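Local coordinates for uncharacterized protein (Enterococcus faecalis, PDB 3PM7), which is of unknown function but resembles the transcriptional coactivator PC4, so it may bind nucleic acid, at residues A[7-12]-A[26-31]; A[17-22]-A[41-46]; A[22-27]-A[46-51]; A[36-41]-A[54-59]. One frame throughout, in Å; residues are numbered along the deposited sequence.

Contact 1: residues A[7-12]-A[26-31]; sequences YEILEE and ELNLIS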
loop_
_atom_site.group_PDB
_atom_site.type_symbol
_atom_site.label_atom_id
_atom_site.label_comp_id
_atom_site.label_asym_id
_atom_site.label_seq_id
_atom_site.Cartn_x
_atom_site.Cartn_y
_atom_site.Cartn_z
ATOM N N TYR A 7 -15.737 -9.034 10.054
ATOM C CA TYR A 7 -16.140 -7.933 10.914
ATOM C C TYR A 7 -15.165 -6.746 10.814
ATOM O O TYR A 7 -15.560 -5.573 10.870
ATOM C CB TYR A 7 -16.231 -8.427 12.358
ATOM C CG TYR A 7 -16.715 -7.376 13.332
ATOM C CD1 TYR A 7 -15.824 -6.737 14.198
ATOM C CD2 TYR A 7 -18.068 -7.016 13.388
ATOM C CE1 TYR A 7 -16.264 -5.773 15.094
ATOM C CE2 TYR A 7 -18.515 -6.054 14.277
ATOM C CZ TYR A 7 -17.609 -5.439 15.129
ATOM O OH TYR A 7 -18.042 -4.473 16.005
ATOM N N GLU A 8 -13.881 -7.051 10.679
ATOM C CA GLU A 8 -12.852 -6.011 10.671
ATOM C C GLU A 8 -12.763 -5.282 9.324
ATOM O O GLU A 8 -12.450 -4.091 9.275
ATOM C CB GLU A 8 -11.502 -6.616 11.071
ATOM C CG GLU A 8 -11.526 -7.193 12.493
ATOM C CD GLU A 8 -10.235 -7.896 12.868
ATOM O OE1 GLU A 8 -9.731 -7.640 13.976
ATOM O OE2 GLU A 8 -9.723 -8.699 12.059
ATOM N N ILE A 9 -13.056 -5.983 8.234
ATOM C CA ILE A 9 -13.068 -5.346 6.914
ATOM C C ILE A 9 -14.346 -4.545 6.745
ATOM O O ILE A 9 -15.437 -5.107 6.677
ATOM C CB ILE A 9 -12.896 -6.392 5.791
ATOM C CG1 ILE A 9 -11.495 -7.019 5.904
ATOM C CG2 ILE A 9 -13.083 -5.750 4.406
ATOM C CD1 ILE A 9 -11.240 -8.163 4.967
ATOM N N LEU A 10 -14.225 -3.225 6.706
ATOM C CA LEU A 10 -15.409 -2.381 6.674
ATOM C C LEU A 10 -15.859 -2.171 5.242
ATOM O O LEU A 10 -17.052 -2.140 4.960
ATOM C CB LEU A 10 -15.149 -1.039 7.351
ATOM C CG LEU A 10 -14.539 -1.150 8.761
ATOM C CD1 LEU A 10 -14.294 0.223 9.359
ATOM C CD2 LEU A 10 -15.428 -1.970 9.664
ATOM N N GLU A 11 -14.894 -2.029 4.344
ATOM C CA GLU A 11 -15.185 -1.789 2.942
ATOM C C GLU A 11 -14.091 -2.417 2.095
ATOM O O GLU A 11 -12.906 -2.216 2.353
ATOM C CB GLU A 11 -15.263 -0.286 2.667
ATOM C CG GLU A 11 -15.832 0.075 1.307
ATOM C CD GLU A 11 -15.795 1.568 1.034
ATOM O OE1 GLU A 11 -15.064 2.295 1.742
ATOM O OE2 GLU A 11 -16.498 2.021 0.107
ATOM N N GLU A 12 -14.475 -3.187 1.086
ATOM C CA GLU A 12 -13.480 -3.651 0.120
ATOM C C GLU A 12 -13.430 -2.612 -0.963
ATOM O O GLU A 12 -14.370 -2.479 -1.741
ATOM C CB GLU A 12 -13.823 -5.042 -0.423
ATOM C CG GLU A 12 -14.119 -6.018 0.716
ATOM C CD GLU A 12 -14.307 -7.460 0.278
ATOM O OE1 GLU A 12 -14.340 -7.735 -0.944
ATOM O OE2 GLU A 12 -14.420 -8.323 1.180
ATOM N N GLU A 26 -5.080 -6.244 -2.127
ATOM C CA GLU A 26 -6.331 -5.500 -1.979
ATOM C C GLU A 26 -6.142 -4.186 -1.257
ATOM O O GLU A 26 -5.370 -4.113 -0.330
ATOM C CB GLU A 26 -7.345 -6.329 -1.165
ATOM C CG GLU A 26 -7.954 -7.531 -1.879
ATOM C CD GLU A 26 -8.872 -8.353 -0.974
ATOM O OE1 GLU A 26 -9.378 -7.819 0.057
ATOM O OE2 GLU A 26 -9.092 -9.545 -1.296
ATOM N N LEU A 27 -6.867 -3.153 -1.664
ATOM C CA LEU A 27 -7.023 -1.984 -0.812
ATOM C C LEU A 27 -8.354 -2.134 -0.090
ATOM O O LEU A 27 -9.414 -2.152 -0.734
ATOM C CB LEU A 27 -7.061 -0.702 -1.641
ATOM C CG LEU A 27 -7.235 0.556 -0.779
ATOM C CD1 LEU A 27 -5.932 0.800 0.002
ATOM C CD2 LEU A 27 -7.561 1.768 -1.642
ATOM N N ASN A 28 -8.314 -2.256 1.234
ATOM C CA ASN A 28 -9.539 -2.312 2.058
ATOM C C ASN A 28 -9.532 -1.253 3.137
ATOM O O ASN A 28 -8.463 -0.806 3.549
ATOM C CB ASN A 28 -9.659 -3.668 2.763
ATOM C CG ASN A 28 -9.873 -4.809 1.781
ATOM O OD1 ASN A 28 -10.697 -4.703 0.882
ATOM N ND2 ASN A 28 -9.126 -5.894 1.945
ATOM N N LEU A 29 -10.721 -0.866 3.610
ATOM C CA LEU A 29 -10.823 -0.037 4.812
ATOM C C LEU A 29 -11.090 -0.960 5.992
ATOM O O LEU A 29 -12.032 -1.746 5.979
ATOM C CB LEU A 29 -11.934 1.014 4.691
ATOM C CG LEU A 29 -12.108 1.892 5.940
ATOM C CD1 LEU A 29 -10.930 2.846 6.030
ATOM C CD2 LEU A 29 -13.418 2.685 5.908
ATOM N N ILE A 30 -10.246 -0.887 7.009
ATOM C CA ILE A 30 -10.252 -1.903 8.044
ATOM C C ILE A 30 -10.173 -1.292 9.433
ATOM O O ILE A 30 -9.441 -0.309 9.648
ATOM C CB ILE A 30 -9.055 -2.852 7.870
ATOM C CG1 ILE A 30 -9.168 -3.572 6.530
ATOM C CG2 ILE A 30 -9.008 -3.887 8.991
ATOM C CD1 ILE A 30 -8.306 -4.777 6.443
ATOM N N SER A 31 -10.943 -1.861 10.356
ATOM C CA SER A 31 -10.804 -1.550 11.763
ATOM C C SER A 31 -10.183 -2.787 12.411
ATOM O O SER A 31 -10.853 -3.802 12.546
ATOM C CB SER A 31 -12.175 -1.258 12.395
ATOM O OG SER A 31 -12.055 -0.884 13.774
#

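Contact 2: residues A[17-22]-A[41-46]; sequences SENARG and LREWAP. With SO4 (sulfate ion), chain D.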
loop_
_atom_site.group_PDB
_atom_site.type_symbol
_atom_site.label_atom_id
_atom_site.label_comp_id
_atom_site.label_asym_id
_atom_site.label_seq_id
_atom_site.Cartn_x
_atom_site.Cartn_y
_atom_site.Cartn_z
ATOM N N SER A 17 -4.752 -7.145 -7.839
ATOM C CA SER A 17 -4.220 -8.264 -8.604
ATOM C C SER A 17 -4.753 -9.557 -8.030
ATOM O O SER A 17 -5.358 -9.566 -6.956
ATOM C CB SER A 17 -2.683 -8.270 -8.562
ATOM O OG SER A 17 -2.198 -8.689 -7.287
ATOM N N GLU A 18 -4.545 -10.656 -8.747
ATOM C CA GLU A 18 -4.897 -11.961 -8.204
ATOM C C GLU A 18 -3.909 -12.983 -8.736
ATOM O O GLU A 18 -3.564 -12.948 -9.907
ATOM C CB GLU A 18 -6.325 -12.333 -8.610
ATOM C CG GLU A 18 -6.757 -13.712 -8.136
ATOM C CD GLU A 18 -8.205 -14.033 -8.500
ATOM O OE1 GLU A 18 -8.642 -13.659 -9.602
ATOM O OE2 GLU A 18 -8.897 -14.667 -7.682
ATOM N N ASN A 19 -3.454 -13.907 -7.902
ATOM C CA ASN A 19 -2.487 -14.882 -8.411
ATOM C C ASN A 19 -3.129 -16.246 -8.634
ATOM O O ASN A 19 -4.339 -16.416 -8.454
ATOM C CB ASN A 19 -1.253 -14.974 -7.500
ATOM C CG ASN A 19 -1.549 -15.628 -6.161
ATOM O OD1 ASN A 19 -2.545 -16.338 -5.998
ATOM N ND2 ASN A 19 -0.659 -15.418 -5.198
ATOM N N ALA A 20 -2.306 -17.216 -8.998
ATOM C CA ALA A 20 -2.770 -18.498 -9.493
ATOM C C ALA A 20 -3.349 -19.345 -8.386
ATOM O O ALA A 20 -3.933 -20.415 -8.640
ATOM C CB ALA A 20 -1.609 -19.231 -10.206
ATOM N N ARG A 21 -3.185 -18.869 -7.153
ATOM C CA ARG A 21 -3.720 -19.537 -5.975
ATOM C C ARG A 21 -4.932 -18.772 -5.436
ATOM O O ARG A 21 -5.465 -19.077 -4.358
ATOM C CB ARG A 21 -2.635 -19.639 -4.888
ATOM C CG ARG A 21 -1.422 -20.489 -5.272
ATOM C CD ARG A 21 -1.844 -21.879 -5.776
ATOM N NE ARG A 21 -2.652 -22.606 -4.786
ATOM C CZ ARG A 21 -3.481 -23.609 -5.082
ATOM N NH1 ARG A 21 -3.637 -23.994 -6.338
ATOM N NH2 ARG A 21 -4.149 -24.228 -4.124
ATOM N N GLY A 22 -5.357 -17.746 -6.166
ATOM C CA GLY A 22 -6.541 -17.006 -5.752
ATOM C C GLY A 22 -6.290 -15.935 -4.708
ATOM O O GLY A 22 -7.220 -15.268 -4.273
ATOM N N LEU A 41 -3.363 -2.097 2.667
ATOM C CA LEU A 41 -2.973 -2.589 1.341
ATOM C C LEU A 41 -2.169 -3.858 1.558
ATOM O O LEU A 41 -1.101 -3.820 2.151
ATOM C CB LEU A 41 -2.099 -1.545 0.648
ATOM C CG LEU A 41 -1.848 -1.688 -0.850
ATOM C CD1 LEU A 41 -3.158 -1.663 -1.587
ATOM C CD2 LEU A 41 -0.942 -0.563 -1.340
ATOM N N ARG A 42 -2.685 -4.992 1.105
ATOM C CA ARG A 42 -2.157 -6.251 1.588
ATOM C C ARG A 42 -2.656 -7.411 0.735
ATOM O O ARG A 42 -3.689 -7.305 0.081
ATOM C CB ARG A 42 -2.644 -6.386 3.043
ATOM C CG ARG A 42 -2.489 -7.715 3.731
ATOM C CD ARG A 42 -3.133 -7.642 5.141
ATOM N NE ARG A 42 -2.847 -6.361 5.787
ATOM C CZ ARG A 42 -1.744 -6.088 6.486
ATOM N NH1 ARG A 42 -0.802 -7.018 6.655
ATOM N NH2 ARG A 42 -1.581 -4.879 7.030
ATOM N N GLU A 43 -1.940 -8.528 0.767
ATOM C CA GLU A 43 -2.361 -9.745 0.075
ATOM C C GLU A 43 -3.317 -10.555 0.973
ATOM O O GLU A 43 -3.072 -10.697 2.167
ATOM C CB GLU A 43 -1.132 -10.588 -0.281
ATOM C CG GLU A 43 -1.355 -11.603 -1.421
ATOM C CD GLU A 43 -1.322 -10.974 -2.803
ATOM O OE1 GLU A 43 -0.746 -9.878 -2.947
ATOM O OE2 GLU A 43 -1.879 -11.571 -3.750
ATOM N N TRP A 44 -4.405 -11.070 0.392
ATOM C CA TRP A 44 -5.404 -11.834 1.138
ATOM C C TRP A 44 -5.738 -13.140 0.432
ATOM O O TRP A 44 -5.900 -13.160 -0.797
ATOM C CB TRP A 44 -6.694 -11.035 1.226
ATOM C CG TRP A 44 -6.638 -9.872 2.144
ATOM C CD1 TRP A 44 -6.301 -8.586 1.823
ATOM C CD2 TRP A 44 -6.940 -9.878 3.552
ATOM N NE1 TRP A 44 -6.381 -7.784 2.951
ATOM C CE2 TRP A 44 -6.762 -8.562 4.022
ATOM C CE3 TRP A 44 -7.342 -10.868 4.450
ATOM C CZ2 TRP A 44 -6.970 -8.214 5.346
ATOM C CZ3 TRP A 44 -7.555 -10.514 5.787
ATOM C CH2 TRP A 44 -7.374 -9.200 6.212
ATOM N N ALA A 45 -5.882 -14.214 1.203
ATOM C CA ALA A 45 -6.314 -15.496 0.653
ATOM C C ALA A 45 -7.705 -15.358 0.039
ATOM O O ALA A 45 -8.406 -14.384 0.317
ATOM C CB ALA A 45 -6.295 -16.578 1.737
ATOM N N PRO A 46 -8.114 -16.336 -0.795
ATOM C CA PRO A 46 -9.388 -16.318 -1.533
ATOM C C PRO A 46 -10.605 -15.742 -0.781
ATOM O O PRO A 46 -11.195 -14.750 -1.232
ATOM C CB PRO A 46 -9.607 -17.797 -1.867
ATOM C CG PRO A 46 -8.223 -18.318 -2.055
ATOM C CD PRO A 46 -7.343 -17.564 -1.082
HETATM S S SO4 D . -2.537 -22.264 -1.058
HETATM O O1 SO4 D . -2.522 -23.562 -1.726
HETATM O O2 SO4 D . -2.987 -22.427 0.321
HETATM O O3 SO4 D . -1.193 -21.689 -1.087
HETATM O O4 SO4 D . -3.448 -21.358 -1.746
HETATM O O HOH W 1 -1.829 -10.991 -6.285
#

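Contact 3: residues A[22-27]-A[46-51]; sequences GWRKEL and PDHEKM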
loop_
_atom_site.group_PDB
_atom_site.type_symbol
_atom_site.label_atom_id
_atom_site.label_comp_id
_atom_site.label_asym_id
_atom_site.label_seq_id
_atom_site.Cartn_x
_atom_site.Cartn_y
_atom_site.Cartn_z
ATOM N N GLY A 22 -5.357 -17.746 -6.166
ATOM C CA GLY A 22 -6.541 -17.006 -5.752
ATOM C C GLY A 22 -6.290 -15.935 -4.708
ATOM O O GLY A 22 -7.220 -15.268 -4.273
ATOM N N TRP A 23 -5.045 -15.743 -4.301
ATOM C CA TRP A 23 -4.765 -14.667 -3.356
ATOM C C TRP A 23 -4.846 -13.356 -4.117
ATOM O O TRP A 23 -4.506 -13.301 -5.298
ATOM C CB TRP A 23 -3.373 -14.823 -2.737
ATOM C CG TRP A 23 -3.287 -15.875 -1.658
ATOM C CD1 TRP A 23 -3.531 -17.209 -1.792
ATOM C CD2 TRP A 23 -2.901 -15.674 -0.292
ATOM N NE1 TRP A 23 -3.338 -17.849 -0.594
ATOM C CE2 TRP A 23 -2.946 -16.930 0.343
ATOM C CE3 TRP A 23 -2.534 -14.550 0.459
ATOM C CZ2 TRP A 23 -2.638 -17.097 1.702
ATOM C CZ3 TRP A 23 -2.227 -14.717 1.810
ATOM C CH2 TRP A 23 -2.280 -15.981 2.412
ATOM N N ARG A 24 -5.287 -12.295 -3.449
ATOM C CA ARG A 24 -5.426 -10.995 -4.101
ATOM C C ARG A 24 -4.722 -9.913 -3.301
ATOM O O ARG A 24 -4.788 -9.909 -2.074
ATOM C CB ARG A 24 -6.910 -10.613 -4.198
ATOM C CG ARG A 24 -7.782 -11.554 -5.029
ATOM C CD ARG A 24 -9.121 -11.738 -4.325
ATOM N NE ARG A 24 -10.229 -11.087 -5.011
ATOM C CZ ARG A 24 -11.238 -10.471 -4.394
ATOM N NH1 ARG A 24 -11.278 -10.391 -3.066
ATOM N NH2 ARG A 24 -12.207 -9.921 -5.112
ATOM N N LYS A 25 -4.099 -8.964 -3.987
ATOM C CA LYS A 25 -3.604 -7.766 -3.319
ATOM C C LYS A 25 -4.735 -6.760 -3.308
ATOM O O LYS A 25 -5.322 -6.475 -4.360
ATOM C CB LYS A 25 -2.367 -7.198 -4.029
ATOM C CG LYS A 25 -1.584 -6.237 -3.135
ATOM C CD LYS A 25 -0.205 -5.861 -3.709
ATOM C CE LYS A 25 0.815 -6.997 -3.623
ATOM N NZ LYS A 25 1.997 -6.713 -4.541
ATOM N N GLU A 26 -5.080 -6.244 -2.127
ATOM C CA GLU A 26 -6.331 -5.500 -1.979
ATOM C C GLU A 26 -6.142 -4.186 -1.257
ATOM O O GLU A 26 -5.370 -4.113 -0.330
ATOM C CB GLU A 26 -7.345 -6.329 -1.165
ATOM C CG GLU A 26 -7.954 -7.531 -1.879
ATOM C CD GLU A 26 -8.872 -8.353 -0.974
ATOM O OE1 GLU A 26 -9.378 -7.819 0.057
ATOM O OE2 GLU A 26 -9.092 -9.545 -1.296
ATOM N N LEU A 27 -6.867 -3.153 -1.664
ATOM C CA LEU A 27 -7.023 -1.984 -0.812
ATOM C C LEU A 27 -8.354 -2.134 -0.090
ATOM O O LEU A 27 -9.414 -2.152 -0.734
ATOM C CB LEU A 27 -7.061 -0.702 -1.641
ATOM C CG LEU A 27 -7.235 0.556 -0.779
ATOM C CD1 LEU A 27 -5.932 0.800 0.002
ATOM C CD2 LEU A 27 -7.561 1.768 -1.642
ATOM N N PRO A 46 -8.114 -16.336 -0.795
ATOM C CA PRO A 46 -9.388 -16.318 -1.533
ATOM C C PRO A 46 -10.605 -15.742 -0.781
ATOM O O PRO A 46 -11.195 -14.750 -1.232
ATOM C CB PRO A 46 -9.607 -17.797 -1.867
ATOM C CG PRO A 46 -8.223 -18.318 -2.055
ATOM C CD PRO A 46 -7.343 -17.564 -1.082
ATOM N N ASP A 47 -10.999 -16.344 0.331
ATOM C CA ASP A 47 -12.170 -15.835 1.051
ATOM C C ASP A 47 -11.762 -15.069 2.318
ATOM O O ASP A 47 -12.438 -15.139 3.359
ATOM C CB ASP A 47 -13.151 -16.965 1.386
ATOM C CG ASP A 47 -14.578 -16.454 1.613
ATOM O OD1 ASP A 47 -14.992 -15.505 0.907
ATOM O OD2 ASP A 47 -15.287 -17.001 2.492
ATOM N N HIS A 48 -10.659 -14.335 2.210
ATOM C CA HIS A 48 -10.111 -13.582 3.327
ATOM C C HIS A 48 -9.893 -14.468 4.543
ATOM O O HIS A 48 -10.043 -14.012 5.671
ATOM C CB HIS A 48 -11.047 -12.425 3.716
ATOM C CG HIS A 48 -11.310 -11.465 2.601
ATOM N ND1 HIS A 48 -10.429 -10.462 2.264
ATOM C CD2 HIS A 48 -12.338 -11.374 1.723
ATOM C CE1 HIS A 48 -10.905 -9.785 1.233
ATOM N NE2 HIS A 48 -12.065 -10.317 0.888
ATOM N N GLU A 49 -9.537 -15.725 4.324
ATOM C CA GLU A 49 -9.393 -16.653 5.443
ATOM C C GLU A 49 -8.061 -16.430 6.154
ATOM O O GLU A 49 -7.831 -16.937 7.244
ATOM C CB GLU A 49 -9.479 -18.102 4.947
ATOM C CG GLU A 49 -8.296 -18.522 4.082
ATOM C CD GLU A 49 -8.537 -19.830 3.338
ATOM O OE1 GLU A 49 -7.918 -20.033 2.264
ATOM O OE2 GLU A 49 -9.343 -20.654 3.829
ATOM N N LYS A 50 -7.179 -15.673 5.517
ATOM C CA LYS A 50 -5.830 -15.486 6.014
ATOM C C LYS A 50 -5.220 -14.309 5.289
ATOM O O LYS A 50 -5.514 -14.080 4.105
ATOM C CB LYS A 50 -5.010 -16.752 5.768
ATOM C CG LYS A 50 -3.565 -16.684 6.216
ATOM C CD LYS A 50 -2.893 -18.043 6.082
ATOM C CE LYS A 50 -1.418 -17.973 6.444
ATOM N NZ LYS A 50 -0.721 -16.879 5.703
HETATM N N MSE A 51 -4.369 -13.564 5.991
HETATM C CA MSE A 51 -3.752 -12.376 5.414
HETATM C C MSE A 51 -2.258 -12.578 5.187
HETATM O O MSE A 51 -1.623 -13.412 5.814
HETATM C CB MSE A 51 -3.995 -11.151 6.306
HETATM C CG MSE A 51 -3.021 -11.017 7.461
HETATM SE SE MSE A 51 -3.192 -9.350 8.504
HETATM C CE MSE A 51 -4.697 -9.847 9.631
#

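Contact 4: residues A[36-41]-A[54-59]; sequences PPKFDL and GITLTN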
loop_
_atom_site.group_PDB
_atom_site.type_symbol
_atom_site.label_atom_id
_atom_site.label_comp_id
_atom_site.label_asym_id
_atom_site.label_seq_id
_atom_site.Cartn_x
_atom_site.Cartn_y
_atom_site.Cartn_z
ATOM N N PRO A 36 -9.544 2.788 15.391
ATOM C CA PRO A 36 -9.945 3.682 14.306
ATOM C C PRO A 36 -9.648 3.072 12.936
ATOM O O PRO A 36 -8.584 2.470 12.742
ATOM C CB PRO A 36 -9.100 4.925 14.564
ATOM C CG PRO A 36 -9.072 4.987 16.102
ATOM C CD PRO A 36 -8.925 3.528 16.513
ATOM N N PRO A 37 -10.605 3.196 11.993
ATOM C CA PRO A 37 -10.451 2.579 10.676
ATOM C C PRO A 37 -9.302 3.165 9.897
ATOM O O PRO A 37 -9.041 4.365 9.967
ATOM C CB PRO A 37 -11.788 2.902 9.966
ATOM C CG PRO A 37 -12.773 3.135 11.093
ATOM C CD PRO A 37 -11.932 3.825 12.163
ATOM N N LYS A 38 -8.628 2.314 9.134
ATOM C CA LYS A 38 -7.521 2.749 8.307
ATOM C C LYS A 38 -7.516 2.005 6.971
ATOM O O LYS A 38 -7.942 0.860 6.884
ATOM C CB LYS A 38 -6.204 2.517 9.046
ATOM C CG LYS A 38 -5.942 3.520 10.175
ATOM C CD LYS A 38 -4.629 3.267 10.929
ATOM C CE LYS A 38 -4.560 4.133 12.193
ATOM N NZ LYS A 38 -3.276 3.970 12.972
ATOM N N PHE A 39 -7.026 2.653 5.925
ATOM C CA PHE A 39 -6.806 1.959 4.673
ATOM C C PHE A 39 -5.645 0.986 4.807
ATOM O O PHE A 39 -4.655 1.277 5.465
ATOM C CB PHE A 39 -6.572 2.962 3.550
ATOM C CG PHE A 39 -7.807 3.732 3.192
ATOM C CD1 PHE A 39 -7.987 5.034 3.638
ATOM C CD2 PHE A 39 -8.806 3.138 2.439
ATOM C CE1 PHE A 39 -9.135 5.739 3.315
ATOM C CE2 PHE A 39 -9.973 3.829 2.125
ATOM C CZ PHE A 39 -10.134 5.133 2.550
ATOM N N ASP A 40 -5.783 -0.172 4.173
ATOM C CA ASP A 40 -4.887 -1.297 4.374
ATOM C C ASP A 40 -4.634 -1.920 3.002
ATOM O O ASP A 40 -5.576 -2.218 2.253
ATOM C CB ASP A 40 -5.533 -2.320 5.331
ATOM C CG ASP A 40 -4.594 -3.466 5.697
ATOM O OD1 ASP A 40 -4.727 -4.582 5.151
ATOM O OD2 ASP A 40 -3.712 -3.257 6.537
ATOM N N LEU A 41 -3.363 -2.097 2.667
ATOM C CA LEU A 41 -2.973 -2.589 1.341
ATOM C C LEU A 41 -2.169 -3.858 1.558
ATOM O O LEU A 41 -1.101 -3.820 2.151
ATOM C CB LEU A 41 -2.099 -1.545 0.648
ATOM C CG LEU A 41 -1.848 -1.688 -0.850
ATOM C CD1 LEU A 41 -3.158 -1.663 -1.587
ATOM C CD2 LEU A 41 -0.942 -0.563 -1.340
ATOM N N GLY A 54 1.675 -6.717 4.192
ATOM C CA GLY A 54 1.167 -5.496 3.603
ATOM C C GLY A 54 1.437 -4.324 4.504
ATOM O O GLY A 54 2.323 -4.383 5.335
ATOM N N ILE A 55 0.649 -3.265 4.357
ATOM C CA ILE A 55 0.928 -2.031 5.079
ATOM C C ILE A 55 -0.390 -1.303 5.374
ATOM O O ILE A 55 -1.325 -1.328 4.582
ATOM C CB ILE A 55 1.885 -1.139 4.242
ATOM C CG1 ILE A 55 2.399 0.044 5.048
ATOM C CG2 ILE A 55 1.205 -0.651 2.957
ATOM C CD1 ILE A 55 3.531 0.769 4.359
ATOM N N THR A 56 -0.472 -0.663 6.523
ATOM C CA THR A 56 -1.659 0.124 6.845
ATOM C C THR A 56 -1.330 1.594 6.577
ATOM O O THR A 56 -0.185 2.012 6.735
ATOM C CB THR A 56 -2.069 -0.106 8.306
ATOM O OG1 THR A 56 -2.122 -1.518 8.549
ATOM C CG2 THR A 56 -3.449 0.482 8.590
ATOM N N LEU A 57 -2.304 2.368 6.117
ATOM C CA LEU A 57 -2.081 3.803 5.961
ATOM C C LEU A 57 -2.939 4.579 6.947
ATOM O O LEU A 57 -4.166 4.487 6.904
ATOM C CB LEU A 57 -2.406 4.255 4.543
ATOM C CG LEU A 57 -1.521 3.625 3.467
ATOM C CD1 LEU A 57 -2.031 3.957 2.076
ATOM C CD2 LEU A 57 -0.082 4.091 3.652
ATOM N N THR A 58 -2.308 5.340 7.834
ATOM C CA THR A 58 -3.075 6.265 8.661
ATOM C C THR A 58 -3.774 7.188 7.679
ATOM O O THR A 58 -3.450 7.186 6.487
ATOM C CB THR A 58 -2.176 7.092 9.569
ATOM O OG1 THR A 58 -1.368 7.959 8.761
ATOM C CG2 THR A 58 -1.277 6.187 10.391
ATOM N N ASN A 59 -4.736 7.969 8.148
ATOM C CA ASN A 59 -5.501 8.806 7.226
ATOM C C ASN A 59 -4.672 9.966 6.669
ATOM O O ASN A 59 -4.958 10.484 5.582
ATOM C CB ASN A 59 -6.787 9.302 7.886
ATOM C CG ASN A 59 -7.697 8.162 8.291
ATOM O OD1 ASN A 59 -8.506 7.683 7.495
ATOM N ND2 ASN A 59 -7.551 7.705 9.530
HETATM O O HOH W 2 -10.346 6.089 7.506
HETATM O O HOH W 3 -7.507 6.077 11.753
#

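Contact 1: residues A[7-12]-A[26-31]
Leu29 O takes two successive amides of the facing strand, Leu10 N at 2.7 Å and, weakly, Glu11 N at 3.3 Å. Leu29 N donates to Glu11 O at 2.9 Å, and Ser31 N reaches Glu8 O at 2.9 Å. Two residues facing one make this a classic beta bulge in the antiparallel hairpin of strands 9-18 and 24-30; the bulge follows directly on the helix, which ends at Glu8, and shifts the pairing by one residue, with Leu10 at a helical psi of -38°. On one face, branched Ile9 and Ile30 lie side by side, Ile9 CG1 meeting Ile30 CD1 at 3.9 Å, and Glu12 CB rests against Asn28 OD1 at 3.4 Å. The other face pairs Glu11 CB with Leu29 CB at 4.1 Å. Leu10, pointing toward the partner strand, brings CD1 to Leu29 CD2 and to Ser31 CB. Further out, Ser31 OG bonds Arg35 O and Glu8 OE1 accepts from Asn33 N, tying both segments to the loop after strand 24-30.

Contact 2: residues A[17-22]-A[41-46]
Gly22 and Pro46 bring the two backbones closest, CA to CA 5.1 Å, with no hydrogen bond passing between the segments. Asn19 to Gly22 form a type I turn closed by Gly22 N on Asn19 O at 2.8 Å. Gly22 has a phi of 83°, where a CB would be jammed against Arg21 O and tight on Pro46 CG, which suits glycine here. Asn19 OD1 makes an Asx turn, accepting Arg21 N at 2.9 Å from above the amide plane, and also accepts Trp23 N. Pro46 CG lies against the turn, 3.7 Å from Arg21 O. A water donates to both Ser17 OG (2.5 Å) and Glu43 OE2 (2.6 Å), joining side chains that do not meet directly. The bent Arg21 chain presents its guanidinium edge to a sulfate, probably from the crystallisation liquor, with NH2 to O1 at 3.0 Å. Strand 24-30 runs between strands 9-18 and 38-44, its Lys25 pairing with Ser17 and its Arg24 with Trp44; Ser17 OG also bonds Glu61 of the second subunit.

Contact 3: residues A[22-27]-A[46-51]
Trp23 and Pro46 carry this contact, with Pro46 CD over one face of the indole. Pro46 CD stands 4.2 Å from the centroid of the five-membered ring of Trp23, 27° off its normal, a CH-pi contact, and comes to 3.9 Å from Trp23 CD1. The CB of Trp23 points away, yet the end of the side chain comes nearer the loop. Its six-membered part meets the loop at its edge: Lys50 NZ is 3.8 Å from Trp23 CH2, near the ring plane rather than over the pi face, and the carbonyl carbon of Met51 (selenomethionine) is 4.0 Å from Trp23 CZ3. His48 lies near Arg24 and Glu26, but the modelled placement of its ring is doubtful. Arg24 NH1 and Glu26 OE2 form a salt bridge, 2.9 Å, whose hydrogen bond is weak, while Asn28 ND2 appears to donate to Glu26 OE1. The whole is a connecting loop folded back on the start of strand 24-30, within the curved antiparallel sheet of a PC4-like fold.

Contact 4: residues A[36-41]-A[54-59]
Asp40 and Thr56 meet across an antiparallel non-hydrogen-bonded pair, where Thr56 OG1 donates to Asp40 OD2 at 3.1 Å, nearly along the carboxylate C-O bond. The second oxygen, OD1, forms a salt bridge with Arg42 NE, so each carboxylate oxygen has a partner. Three backbone bonds in the flanking pairs hold the strands: Leu57 N to Phe39 O at 2.7 Å and almost straight (179°), Leu41 N to Ile55 O at 2.9 Å, and Ile55 N to Leu41 O at 2.9 Å. Gly54 CA comes within 3.2 Å of Leu41 O, where a CB would clash. Pro37 O accepts from a water at 2.9 Å that in turn takes a weak bond from Asn59 ND2 at 2.8 Å. Packing is tight between Lys38 CB and Thr56 CG2, 3.5 Å apart. Thr58 N-caps helix 59-71 and its own N is met by Glu61 OE1, as in a capping box. Strand 54-57 is the outermost strand of the sheet within this chain; Leu57 and Phe39 pack on Phe62 of that helix, Leu41 on Leu41 of the second subunit, whose Lys25 NZ bonds Thr56 O.

How the contacts relate
All four contacts reach one antiparallel sheet, whose strand order is 9-18, 24-30, 38-44, 54-57. Contact 1 joins the first two strands and contact 4 the last two, their centres about 9 Å apart; between them Asp40 N lies 2.8 Å from Asn28 O, probably hydrogen-bonded. Contacts 2 and 3, with centres about 4 Å apart, share Gly22 and Pro46 and close the end of the sheet where the loops meet; the centres of contacts 2 and 4 are about 18 Å apart, across the chain's centre. His48 of contact 3 also packs on Ile9 of contact 1. No active site is known; the sulfate lies by contacts 2 and 3. All four reach the second subunit, contact 1 through Leu27 alone.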